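Local atomic coordinates of triosephosphate isomerase (Trichomonas vaginalis, PDB entry 4O4V), a protein that probably interconverts D-glyceraldehyde 3-phosphate and dihydroxyacetone phosphate, a step shared by glycolysis and gluconeogenesis, as a homodimeric TIM-barrel isomerase. Residues A[219-224]-A[228-233]; A[167-170]-A[176-179]; A[3-8]-A[206-211]; A[35-40]-A[87-92]; A[141-146]-A[190-195]. All coordinates share one frame; numbering follows the deposited sequence.

Interaction 1: residues A[219-224]-A[228-233]. With NA (sodium ion), chain B.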
# COMPACT_ATOMS: atom_id res chain seq x y z
N ASN A 219 4.38 -30.18 12.21
CA ASN A 219 3.71 -31.46 12.15
C ASN A 219 2.72 -31.68 13.31
O ASN A 219 1.60 -32.18 13.10
CB ASN A 219 4.72 -32.61 12.10
CG ASN A 219 5.52 -32.63 10.82
OD1 ASN A 219 5.19 -31.94 9.86
ND2 ASN A 219 6.59 -33.45 10.79
N GLU A 220 3.12 -31.29 14.51
CA GLU A 220 2.26 -31.40 15.67
C GLU A 220 1.09 -30.44 15.57
O GLU A 220 -0.02 -30.78 15.97
CB GLU A 220 3.05 -31.20 16.95
N LEU A 221 1.31 -29.22 15.07
CA LEU A 221 0.20 -28.31 14.86
C LEU A 221 -0.77 -28.83 13.82
O LEU A 221 -2.00 -28.77 14.01
CB LEU A 221 0.71 -26.92 14.48
CG LEU A 221 1.34 -26.11 15.60
CD1 LEU A 221 2.23 -25.01 15.03
CD2 LEU A 221 0.24 -25.50 16.46
N ALA A 222 -0.25 -29.35 12.72
CA ALA A 222 -1.12 -29.84 11.65
C ALA A 222 -2.05 -30.94 12.13
O ALA A 222 -3.19 -31.05 11.67
CB ALA A 222 -0.25 -30.36 10.49
N ALA A 223 -1.56 -31.78 13.02
CA ALA A 223 -2.36 -32.89 13.54
C ALA A 223 -3.52 -32.44 14.38
O ALA A 223 -4.44 -33.24 14.62
CB ALA A 223 -1.46 -33.84 14.34
N CYS A 224 -3.56 -31.22 14.87
CA CYS A 224 -4.69 -30.77 15.67
C CYS A 224 -5.96 -30.79 14.82
O CYS A 224 -5.94 -30.38 13.65
CB CYS A 224 -4.44 -29.36 16.14
SG CYS A 224 -3.10 -29.15 17.32
N ASP A 228 -6.56 -26.32 10.19
CA ASP A 228 -6.63 -26.73 8.80
C ASP A 228 -5.46 -26.25 7.96
O ASP A 228 -5.48 -26.37 6.72
CB ASP A 228 -7.92 -26.20 8.16
CG ASP A 228 -9.17 -26.65 8.85
OD1 ASP A 228 -9.27 -27.87 9.24
OD2 ASP A 228 -10.09 -25.86 8.98
N GLY A 229 -4.43 -25.70 8.60
CA GLY A 229 -3.29 -25.17 7.90
C GLY A 229 -2.76 -23.96 8.60
O GLY A 229 -3.01 -23.74 9.79
N PHE A 230 -2.01 -23.16 7.84
CA PHE A 230 -1.15 -22.13 8.39
C PHE A 230 -1.13 -20.89 7.55
O PHE A 230 -1.20 -20.99 6.30
CB PHE A 230 0.30 -22.64 8.51
CG PHE A 230 0.42 -23.88 9.33
CD1 PHE A 230 0.12 -23.84 10.67
CD2 PHE A 230 0.81 -25.10 8.79
CE1 PHE A 230 0.20 -24.96 11.45
CE2 PHE A 230 0.88 -26.21 9.57
CZ PHE A 230 0.60 -26.15 10.91
N LEU A 231 -1.00 -19.74 8.19
CA LEU A 231 -0.55 -18.51 7.52
C LEU A 231 0.84 -18.27 8.08
O LEU A 231 1.01 -17.89 9.24
CB LEU A 231 -1.49 -17.33 7.80
CG LEU A 231 -1.12 -16.06 7.02
CD1 LEU A 231 -1.16 -16.28 5.53
CD2 LEU A 231 -2.03 -14.90 7.42
N VAL A 232 1.85 -18.58 7.28
CA VAL A 232 3.25 -18.66 7.71
C VAL A 232 3.89 -17.31 7.57
O VAL A 232 3.72 -16.64 6.54
CB VAL A 232 4.00 -19.68 6.85
CG1 VAL A 232 5.45 -19.85 7.30
CG2 VAL A 232 3.31 -21.03 6.86
N GLY A 233 4.68 -16.92 8.55
CA GLY A 233 5.47 -15.71 8.51
C GLY A 233 6.85 -15.93 7.93
O GLY A 233 7.01 -16.31 6.76
NA NA B . -5.45 -30.54 11.37
O HOH W 1 -7.68 -31.25 10.90

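Interaction 2: residues A[167-170]-A[176-179]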
# COMPACT_ATOMS: atom_id res chain seq x y z
N PRO A 167 -2.09 -15.45 17.33
CA PRO A 167 -1.96 -15.24 18.77
C PRO A 167 -1.09 -14.00 19.02
O PRO A 167 0.11 -14.11 19.31
CB PRO A 167 -1.30 -16.54 19.22
CG PRO A 167 -0.46 -16.95 18.10
CD PRO A 167 -1.27 -16.58 16.85
N ILE A 168 -1.67 -12.83 18.94
CA ILE A 168 -0.91 -11.59 19.01
C ILE A 168 -0.26 -11.47 20.39
O ILE A 168 0.86 -10.91 20.52
CB ILE A 168 -1.79 -10.38 18.65
CG1 ILE A 168 -2.32 -10.49 17.22
CG2 ILE A 168 -1.00 -9.06 18.83
CD1 ILE A 168 -3.40 -9.49 16.87
N TRP A 169 -0.88 -12.04 21.40
CA TRP A 169 -0.34 -12.12 22.74
C TRP A 169 0.98 -12.86 22.83
O TRP A 169 1.61 -12.79 23.90
CB TRP A 169 -1.37 -12.84 23.62
CG TRP A 169 -1.75 -14.20 23.18
CD1 TRP A 169 -2.77 -14.56 22.33
CD2 TRP A 169 -1.15 -15.43 23.59
NE1 TRP A 169 -2.81 -15.91 22.18
CE2 TRP A 169 -1.85 -16.47 22.97
CE3 TRP A 169 -0.09 -15.75 24.45
CZ2 TRP A 169 -1.54 -17.80 23.18
CZ3 TRP A 169 0.22 -17.06 24.64
CH2 TRP A 169 -0.50 -18.07 24.03
N ALA A 170 1.36 -13.57 21.79
CA ALA A 170 2.62 -14.31 21.74
C ALA A 170 3.62 -13.67 20.77
O ALA A 170 4.67 -14.29 20.51
CB ALA A 170 2.40 -15.76 21.42
N VAL A 176 4.99 -17.55 24.90
CA VAL A 176 4.93 -18.44 23.75
C VAL A 176 3.61 -19.23 23.78
O VAL A 176 3.08 -19.57 24.83
CB VAL A 176 6.14 -19.42 23.70
CG1 VAL A 176 7.48 -18.64 23.63
CG2 VAL A 176 6.14 -20.30 24.85
N ALA A 177 3.11 -19.52 22.59
CA ALA A 177 1.89 -20.30 22.42
C ALA A 177 2.22 -21.77 22.36
O ALA A 177 3.27 -22.17 21.81
CB ALA A 177 1.18 -19.88 21.13
N SER A 178 1.34 -22.60 22.91
CA SER A 178 1.46 -24.05 22.81
C SER A 178 0.60 -24.58 21.64
O SER A 178 -0.26 -23.91 21.10
CB SER A 178 1.00 -24.72 24.09
OG SER A 178 -0.43 -24.58 24.18
N THR A 179 0.84 -25.83 21.30
CA THR A 179 0.06 -26.52 20.31
C THR A 179 -1.40 -26.55 20.75
O THR A 179 -2.32 -26.31 19.95
CB THR A 179 0.62 -27.92 20.06
OG1 THR A 179 1.95 -27.79 19.54
CG2 THR A 179 -0.23 -28.69 19.06

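Interaction 3: residues A[3-8]-A[206-211]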
# COMPACT_ATOMS: atom_id res chain seq x y z
N THR A 3 -9.72 -29.31 2.51
CA THR A 3 -8.35 -29.41 2.02
C THR A 3 -7.45 -28.54 2.89
O THR A 3 -7.73 -27.36 3.13
CB THR A 3 -8.28 -28.96 0.57
OG1 THR A 3 -9.14 -29.80 -0.19
CG2 THR A 3 -6.88 -29.08 0.03
N PHE A 4 -6.34 -29.11 3.34
CA PHE A 4 -5.32 -28.40 4.12
C PHE A 4 -4.83 -27.22 3.30
O PHE A 4 -4.66 -27.32 2.08
CB PHE A 4 -4.17 -29.35 4.45
CG PHE A 4 -3.31 -28.93 5.63
CD1 PHE A 4 -3.72 -29.18 6.92
CD2 PHE A 4 -2.06 -28.35 5.46
CE1 PHE A 4 -2.94 -28.90 8.01
CE2 PHE A 4 -1.28 -28.06 6.56
CZ PHE A 4 -1.71 -28.33 7.83
N PHE A 5 -4.56 -26.11 3.97
CA PHE A 5 -4.26 -24.83 3.30
C PHE A 5 -3.04 -24.21 3.92
O PHE A 5 -3.02 -23.99 5.13
CB PHE A 5 -5.48 -23.91 3.46
CG PHE A 5 -5.38 -22.60 2.73
CD1 PHE A 5 -4.63 -21.54 3.26
CD2 PHE A 5 -6.03 -22.41 1.53
CE1 PHE A 5 -4.56 -20.33 2.59
CE2 PHE A 5 -5.94 -21.20 0.86
CZ PHE A 5 -5.21 -20.16 1.41
N VAL A 6 -2.06 -23.87 3.11
CA VAL A 6 -0.85 -23.18 3.60
C VAL A 6 -0.62 -21.94 2.80
O VAL A 6 -0.39 -21.99 1.57
CB VAL A 6 0.38 -24.12 3.60
CG1 VAL A 6 1.64 -23.36 4.05
CG2 VAL A 6 0.12 -25.36 4.49
N GLY A 7 -0.68 -20.80 3.48
CA GLY A 7 -0.36 -19.50 2.90
C GLY A 7 1.00 -19.05 3.35
O GLY A 7 1.28 -19.06 4.56
N GLY A 8 1.86 -18.68 2.44
CA GLY A 8 3.14 -18.07 2.76
C GLY A 8 3.04 -16.56 2.71
O GLY A 8 2.98 -16.01 1.59
N ARG A 206 -11.89 -23.36 6.10
CA ARG A 206 -10.56 -23.60 6.64
C ARG A 206 -10.21 -22.49 7.63
O ARG A 206 -10.32 -21.29 7.34
CB ARG A 206 -9.50 -23.68 5.54
CG ARG A 206 -9.42 -25.01 4.80
CD ARG A 206 -10.48 -25.21 3.74
NE ARG A 206 -10.45 -24.20 2.67
CZ ARG A 206 -9.62 -24.23 1.63
NH1 ARG A 206 -8.73 -25.21 1.47
NH2 ARG A 206 -9.71 -23.29 0.70
N ILE A 207 -9.74 -22.96 8.78
CA ILE A 207 -9.27 -22.11 9.87
C ILE A 207 -7.79 -22.41 10.07
O ILE A 207 -7.40 -23.56 10.33
CB ILE A 207 -10.08 -22.29 11.15
CG1 ILE A 207 -11.57 -22.05 10.87
CG2 ILE A 207 -9.56 -21.33 12.25
CD1 ILE A 207 -12.48 -22.43 12.02
N LEU A 208 -6.95 -21.40 9.92
CA LEU A 208 -5.51 -21.54 9.94
C LEU A 208 -4.92 -21.05 11.23
O LEU A 208 -5.43 -20.12 11.87
CB LEU A 208 -4.85 -20.70 8.83
CG LEU A 208 -5.51 -20.72 7.46
CD1 LEU A 208 -4.71 -19.82 6.52
CD2 LEU A 208 -5.62 -22.14 6.93
N TYR A 209 -3.81 -21.63 11.63
CA TYR A 209 -2.97 -21.09 12.70
C TYR A 209 -1.93 -20.17 12.10
O TYR A 209 -1.19 -20.53 11.18
CB TYR A 209 -2.31 -22.21 13.48
CG TYR A 209 -1.45 -21.69 14.61
CD1 TYR A 209 -1.99 -21.00 15.68
CD2 TYR A 209 -0.08 -21.84 14.57
CE1 TYR A 209 -1.20 -20.53 16.73
CE2 TYR A 209 0.75 -21.36 15.61
CZ TYR A 209 0.16 -20.71 16.68
OH TYR A 209 0.92 -20.23 17.72
N GLY A 210 -1.93 -18.93 12.59
CA GLY A 210 -1.08 -17.86 12.12
C GLY A 210 -0.09 -17.36 13.13
O GLY A 210 0.42 -16.23 13.00
N GLY A 211 0.23 -18.15 14.14
CA GLY A 211 1.32 -17.84 15.05
C GLY A 211 2.63 -18.33 14.48
O GLY A 211 2.75 -18.52 13.26

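Interaction 4: residues A[35-40]-A[87-92]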
# COMPACT_ATOMS: atom_id res chain seq x y z
N ASN A 35 -1.86 -33.66 -0.04
CA ASN A 35 -2.88 -32.86 -0.69
C ASN A 35 -2.99 -31.55 0.07
O ASN A 35 -3.30 -31.56 1.26
CB ASN A 35 -4.23 -33.56 -0.65
N VAL A 36 -2.70 -30.45 -0.60
CA VAL A 36 -2.62 -29.16 0.08
C VAL A 36 -2.81 -28.06 -0.93
O VAL A 36 -2.37 -28.15 -2.10
CB VAL A 36 -1.27 -29.04 0.82
CG1 VAL A 36 -0.06 -29.27 -0.10
CG2 VAL A 36 -1.15 -27.72 1.57
N GLU A 37 -3.51 -27.02 -0.52
CA GLU A 37 -3.72 -25.80 -1.30
C GLU A 37 -2.73 -24.76 -0.83
O GLU A 37 -2.75 -24.39 0.35
CB GLU A 37 -5.17 -25.33 -1.11
CG GLU A 37 -5.54 -24.05 -1.86
CD GLU A 37 -7.01 -23.72 -1.79
OE1 GLU A 37 -7.77 -24.43 -1.12
OE2 GLU A 37 -7.41 -22.73 -2.45
N VAL A 38 -1.86 -24.31 -1.71
CA VAL A 38 -0.78 -23.40 -1.35
C VAL A 38 -0.96 -22.07 -2.02
O VAL A 38 -1.19 -21.99 -3.25
CB VAL A 38 0.60 -23.99 -1.72
CG1 VAL A 38 1.73 -23.07 -1.23
CG2 VAL A 38 0.76 -25.41 -1.16
N VAL A 39 -0.84 -21.01 -1.23
CA VAL A 39 -0.97 -19.64 -1.70
C VAL A 39 0.26 -18.89 -1.21
O VAL A 39 0.71 -19.11 -0.07
CB VAL A 39 -2.28 -19.07 -1.17
CG1 VAL A 39 -2.43 -17.59 -1.44
CG2 VAL A 39 -3.48 -19.79 -1.77
N VAL A 40 0.81 -18.00 -2.02
CA VAL A 40 1.99 -17.21 -1.69
C VAL A 40 1.64 -15.74 -1.82
O VAL A 40 1.25 -15.30 -2.92
CB VAL A 40 3.17 -17.55 -2.59
CG1 VAL A 40 4.38 -16.71 -2.19
CG2 VAL A 40 3.49 -19.07 -2.51
N ILE A 87 -4.63 -12.58 -10.50
CA ILE A 87 -4.45 -12.90 -9.07
C ILE A 87 -5.80 -12.91 -8.39
O ILE A 87 -6.59 -12.00 -8.58
CB ILE A 87 -3.52 -11.87 -8.43
CG1 ILE A 87 -2.13 -11.96 -9.08
CG2 ILE A 87 -3.45 -12.08 -6.92
CD1 ILE A 87 -1.24 -10.79 -8.79
N GLU A 88 -6.06 -13.95 -7.59
CA GLU A 88 -7.37 -14.23 -7.05
C GLU A 88 -7.53 -14.11 -5.54
O GLU A 88 -8.64 -14.29 -5.05
CB GLU A 88 -7.78 -15.71 -7.43
CG GLU A 88 -7.35 -16.24 -8.85
CD GLU A 88 -7.44 -17.78 -9.00
OE1 GLU A 88 -8.05 -18.45 -8.12
OE2 GLU A 88 -6.88 -18.31 -10.00
N TRP A 89 -6.44 -13.92 -4.81
CA TRP A 89 -6.42 -13.96 -3.35
C TRP A 89 -5.91 -12.65 -2.79
O TRP A 89 -5.07 -11.98 -3.36
CB TRP A 89 -5.47 -15.05 -2.87
CG TRP A 89 -6.00 -16.45 -2.91
CD1 TRP A 89 -5.80 -17.36 -3.92
CD2 TRP A 89 -6.80 -17.11 -1.93
NE1 TRP A 89 -6.42 -18.54 -3.60
CE2 TRP A 89 -7.06 -18.40 -2.40
CE3 TRP A 89 -7.34 -16.72 -0.70
CZ2 TRP A 89 -7.83 -19.32 -1.69
CZ3 TRP A 89 -8.11 -17.62 0.01
CH2 TRP A 89 -8.34 -18.91 -0.48
N THR A 90 -6.40 -12.34 -1.58
CA THR A 90 -5.77 -11.34 -0.72
C THR A 90 -5.87 -11.74 0.74
O THR A 90 -6.85 -12.35 1.17
CB THR A 90 -6.36 -9.92 -0.91
OG1 THR A 90 -5.55 -8.95 -0.23
CG2 THR A 90 -7.80 -9.82 -0.48
N ILE A 91 -4.86 -11.35 1.51
CA ILE A 91 -4.95 -11.30 2.97
C ILE A 91 -5.69 -10.04 3.38
O ILE A 91 -5.53 -9.00 2.73
CB ILE A 91 -3.54 -11.33 3.60
CG1 ILE A 91 -2.77 -12.59 3.17
CG2 ILE A 91 -3.58 -11.24 5.13
CD1 ILE A 91 -1.31 -12.60 3.57
N LEU A 92 -6.49 -10.13 4.44
CA LEU A 92 -7.14 -8.97 5.06
C LEU A 92 -7.01 -9.03 6.55
O LEU A 92 -7.13 -10.11 7.14
CB LEU A 92 -8.64 -8.93 4.70
CG LEU A 92 -9.00 -8.66 3.25
CD1 LEU A 92 -10.50 -8.72 3.08
CD2 LEU A 92 -8.46 -7.33 2.82
O HOH W 2 -6.00 -21.39 -4.31

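Interaction 5: residues A[141-146]-A[190-195]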
# COMPACT_ATOMS: atom_id res chain seq x y z
N PHE A 141 -13.07 -11.72 22.70
CA PHE A 141 -12.46 -10.76 21.81
C PHE A 141 -12.52 -11.27 20.36
O PHE A 141 -12.86 -10.53 19.44
CB PHE A 141 -11.01 -10.49 22.21
CG PHE A 141 -10.36 -9.44 21.38
CD1 PHE A 141 -10.49 -8.10 21.74
CD2 PHE A 141 -9.65 -9.75 20.23
CE1 PHE A 141 -9.92 -7.11 20.96
CE2 PHE A 141 -9.07 -8.78 19.45
CZ PHE A 141 -9.20 -7.44 19.82
N VAL A 142 -12.13 -12.53 20.15
CA VAL A 142 -12.12 -13.11 18.81
C VAL A 142 -13.54 -13.22 18.28
O VAL A 142 -13.80 -12.93 17.10
CB VAL A 142 -11.37 -14.43 18.82
CG1 VAL A 142 -11.58 -15.19 17.53
CG2 VAL A 142 -9.89 -14.22 19.09
N SER A 143 -14.50 -13.56 19.13
CA SER A 143 -15.88 -13.60 18.67
C SER A 143 -16.36 -12.24 18.17
O SER A 143 -17.04 -12.17 17.14
CB SER A 143 -16.82 -14.11 19.76
OG SER A 143 -18.13 -14.37 19.25
N ALA A 144 -16.04 -11.16 18.85
CA ALA A 144 -16.45 -9.86 18.38
C ALA A 144 -15.88 -9.59 16.99
O ALA A 144 -16.55 -9.02 16.14
CB ALA A 144 -16.03 -8.76 19.37
N GLN A 145 -14.62 -9.97 16.77
CA GLN A 145 -14.00 -9.76 15.46
C GLN A 145 -14.71 -10.58 14.38
O GLN A 145 -14.97 -10.08 13.27
CB GLN A 145 -12.53 -10.13 15.50
CG GLN A 145 -11.68 -9.23 16.38
CD GLN A 145 -10.22 -9.56 16.28
OE1 GLN A 145 -9.82 -10.73 16.44
NE2 GLN A 145 -9.40 -8.57 15.97
N ILE A 146 -14.95 -11.85 14.67
CA ILE A 146 -15.61 -12.73 13.69
C ILE A 146 -17.05 -12.28 13.46
O ILE A 146 -17.54 -12.33 12.32
CB ILE A 146 -15.53 -14.19 14.13
CG1 ILE A 146 -14.07 -14.67 14.20
CG2 ILE A 146 -16.39 -15.10 13.20
CD1 ILE A 146 -13.35 -14.76 12.89
N ARG A 190 -14.40 -22.09 14.96
CA ARG A 190 -15.32 -22.99 14.27
C ARG A 190 -16.67 -23.03 14.97
O ARG A 190 -17.71 -23.03 14.31
CB ARG A 190 -14.75 -24.40 14.15
CG ARG A 190 -15.45 -25.23 13.07
CD ARG A 190 -14.85 -26.58 12.78
NE ARG A 190 -13.41 -26.48 12.51
CZ ARG A 190 -12.86 -26.02 11.39
NH1 ARG A 190 -13.55 -25.66 10.37
NH2 ARG A 190 -11.52 -25.91 11.34
N ASP A 191 -16.66 -23.02 16.30
CA ASP A 191 -17.92 -23.03 17.04
C ASP A 191 -18.69 -21.73 16.91
O ASP A 191 -19.93 -21.74 16.88
CB ASP A 191 -17.67 -23.38 18.49
CG ASP A 191 -17.34 -24.85 18.69
OD1 ASP A 191 -17.58 -25.68 17.78
OD2 ASP A 191 -16.83 -25.16 19.80
N ILE A 192 -18.01 -20.60 16.81
CA ILE A 192 -18.69 -19.34 16.54
C ILE A 192 -19.39 -19.42 15.17
O ILE A 192 -20.55 -19.04 15.02
CB ILE A 192 -17.71 -18.17 16.58
CG1 ILE A 192 -17.19 -17.92 18.00
CG2 ILE A 192 -18.36 -16.90 16.01
CD1 ILE A 192 -15.85 -17.20 18.06
N LEU A 193 -18.66 -19.86 14.15
CA LEU A 193 -19.27 -20.04 12.85
C LEU A 193 -20.48 -20.95 12.94
O LEU A 193 -21.54 -20.65 12.39
CB LEU A 193 -18.29 -20.63 11.83
CG LEU A 193 -17.09 -19.75 11.47
CD1 LEU A 193 -16.21 -20.51 10.50
CD2 LEU A 193 -17.54 -18.42 10.86
N ALA A 194 -20.36 -22.08 13.63
CA ALA A 194 -21.47 -23.01 13.70
C ALA A 194 -22.69 -22.37 14.32
O ALA A 194 -23.81 -22.54 13.83
CB ALA A 194 -21.08 -24.27 14.45
N ALA A 195 -22.49 -21.58 15.36
CA ALA A 195 -23.59 -20.96 16.11
C ALA A 195 -24.21 -19.81 15.34
O ALA A 195 -25.44 -19.58 15.46
CB ALA A 195 -23.09 -20.47 17.45

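Interaction 1: residues A[219-224]-A[228-233]
The closing helix-to-strand step of the TIM barrel packs here: Leu221 and Ala222, on helix 218-222, lie against Phe230 on strand 229-232. The phenyl ring meets the helix with its edge. Leu221 CB sits in the plane of the ring, 3.6 Å from Phe230 CE1, and the backbone Ala222 N comes near the same plane, 3.8 Å from Phe230 CZ. Ala222 CB adds a looser touch, 4.3 Å from Phe230 CZ. Phe230 gets there because its ring swings away from its own carbonyl carbon and beside its backbone N (chi1 -57°), so that the far end of the side chain approaches the helix although the CB does not point at it. Ile244 of helix 240-246 and Tyr209 of strand 207-209 also touch Phe230, and Leu221 itself reaches Tyr209 and helix 179-197.

Just past this apolar patch the chain turns and binds a sodium ion. Ala222 O lies 2.3 Å and Cys224 O 2.4 Å from the sodium, with water 1 also at 2.4 Å; Val227 O and Ser251 OG complete the site. The backbone of Ala222 thus has its N packed at the rim of an aromatic ring and its O bound to a cation. No hydrogen bond joins the two segments: hydrophobic packing holds helix to strand, while the sodium draws together three carbonyl oxygens, whose partial negative charges it probably offsets.

Interaction 2: residues A[167-170]-A[176-179]
Pro167 O takes a 2.8 Å hydrogen bond from Ala170 N, closing the short 3-10 turn that presents Trp169 and Ala170 to Val176 and Ala177. These two segments are the stems of the loop between strand 161-165 and helix 179-197, which in triosephosphate isomerases is the mobile lid over the active site. The indole of Trp169 makes the larger reach: its CH2 lies 3.6 Å from Ala177 CA and 3.8 Å from Ala177 CB, and its CZ3 comes 3.8 Å from Val176 O. Ala177 CA and Val176 O approach the ring obliquely. Chi1 of 59° wedges CG between the backbone N and the carbonyl carbon, a cramped choice that folds the indole back beneath its own turn, with Ala170 CB 3.9 Å above the ring plane and out toward the rim. The same Ala170 CB also rests 4.0 Å from Ala177 N and 4.3 Å from Ala177 CB.

Beyond the segments, Trp169 NE1 is hydrogen-bonded to Tyr165 OH, and both Pro167 and Ala177 touch Tyr209. Ser178, at the N-cap of helix 179-197, uses its side chain to cap a backbone N of that helix. Between the stems themselves there is no hydrogen bond, only van der Waals contact, so movement of one stem against the other would probably cost no hydrogen bond between them, whatever became of the bond from Trp169 to Tyr165.

Interaction 3: residues A[3-8]-A[206-211]
Phe5 and Leu208 form the tight, buried half of this contact, while Thr3 and Arg206 form its outer half, toward solvent. In the buried half Phe5 CD1 lies 3.7 Å from Leu208 CD1; both leucine methyls rest against Phe5 CD1, and Leu208 CD2 also reaches Phe5 O at 3.7 Å. Phe5 holds its ring anti to the backbone N (chi1 -176°), which carries it inward from strand 5-9 toward strand 207-209. The two strands are not neighbours in the barrel wall; strand 229-232 stands between them, and the side chains meet across its inner face.

Outward, Arg206 bends at both chi2 and chi3 and hooks its guanidinium back onto Thr3, ahead of strand 5-9. Arg206 NH1 donates to Thr3 O at 2.9 Å, with an N-H...O angle of 152°. The oxygen lies nearly in the guanidinium plane, although the donor is tilted well out of the carbonyl plane of Thr3. Phe5 CD2 comes over one face of the guanidinium, 3.9 Å from Arg206 NH2, with the phenyl plane almost perpendicular to the guanidinium plane at 83°. Thr3 CB packs at a similar distance from NH1.

NH1 also makes a salt bridge with Glu37 OE1. Backbone carbonyl and carboxylate thus share one nitrogen, which probably steadies the arginine's charge at the N-terminal end of the barrel, where hydrocarbon packing gives way to polar bonding.

Interaction 4: residues A[35-40]-A[87-92]
Dispersion contacts come first: Val39 stands over one face of the Trp89 indole. Its CG2 makes a CH-pi contact, 3.9 Å from the centroid of the five-membered ring and only 17° off the ring normal, while Val39 CG1 lies 4.0 Å from Trp89 CG. Both methyls therefore rest on the pyrrole half of the indole.

Polar links run along the edge. Glu37, its chain extended with CG anti to the backbone N (chi1 179°), brings OE2 to the rim of the indole, 3.5 Å from Trp89 CZ2 and near the ring plane. No direct hydrogen bond forms; water 2 bridges instead, donating to Glu37 OE2 at 2.7 Å and accepting from Trp89 NE1 at 3.0 Å. The indole N-H is thereby satisfied in the interior, and the other carboxylate oxygen, Glu37 OE1, is taken by the salt bridge to Arg206.

Strands 37-41 and 89-92 are not adjacent in the barrel wall, since strand 59-62 lies between them; Trp89 bridges the gap from inside. It also touches Lys59 and Ser61 on that middle strand and Lys121 and Ile123 on strand 121-126, while its ring meets that of Phe5 on strand 5-9 at about 55°.

Interaction 5: residues A[141-146]-A[190-195]
Ile192 pushes its CD1 onto the backbone of the facing helix, 3.7 Å from both Ser143 CA and Ser143 CB. Two torsions put it there: CG1 turns away from the carbonyl carbon, beside the backbone N (chi1 -68°), and the chain then runs on nearly straight, so the methyl is held out at the end of its branch. The same side chain lies alongside the serine hydroxyl, with Ile192 CG1 3.9 Å from Ser143 OG. That hydroxyl has its polar partner elsewhere, a hydrogen bond with Glu147 OE2 one turn further along its own helix, and against Ile192 the serine makes only van der Waals contact.

The helices, 138-149 and 179-197, belong to the outer layer of the TIM barrel and follow one another as successive coverings of its wall, with strand 161-165 between them in sequence. Over these short segments their axes approach to 10.4 Å and cross at -48°, with Ser143 and Ile192 nearest in backbone terms.

Ile146, a turn after Ser143, meets the other branch of Ile192: Ile146 CG2 to Ile192 CG2 is 3.9 Å. Ile146 CG2 also comes 4.2 Å from Leu193 CD2, a looser touch. Ile146 and Leu193 lie on the wall side: both reach Ile163 on strand 161-165, and Ile146 touches Cys126 on strand 121-126 as well, whereas Ser143 and Ile192 are partly exposed.

Overall arrangement
Interactions 3 and 4 lie inside the barrel, about 9 Å apart between centres, and share a cluster in which Arg206 pairs with Glu37 and Phe5 packs on Trp89; their strands 5-9 and 37-41 are neighbours. Interactions 1 and 4 are buried, whereas interaction 3 is buried at Phe5 and Leu208 but exposed at Thr3. Interactions 2 and 5, partly buried, both involve helix 179-197, at its start and its later turns. Asp228 ties interaction 1 to interaction 5 by a salt bridge to Arg190. Only interactions 3 and 4 add polar links, direct or through water, to apolar packing; interactions 1, 2 and 5 hold by van der Waals contact, with the sodium next to interaction 1.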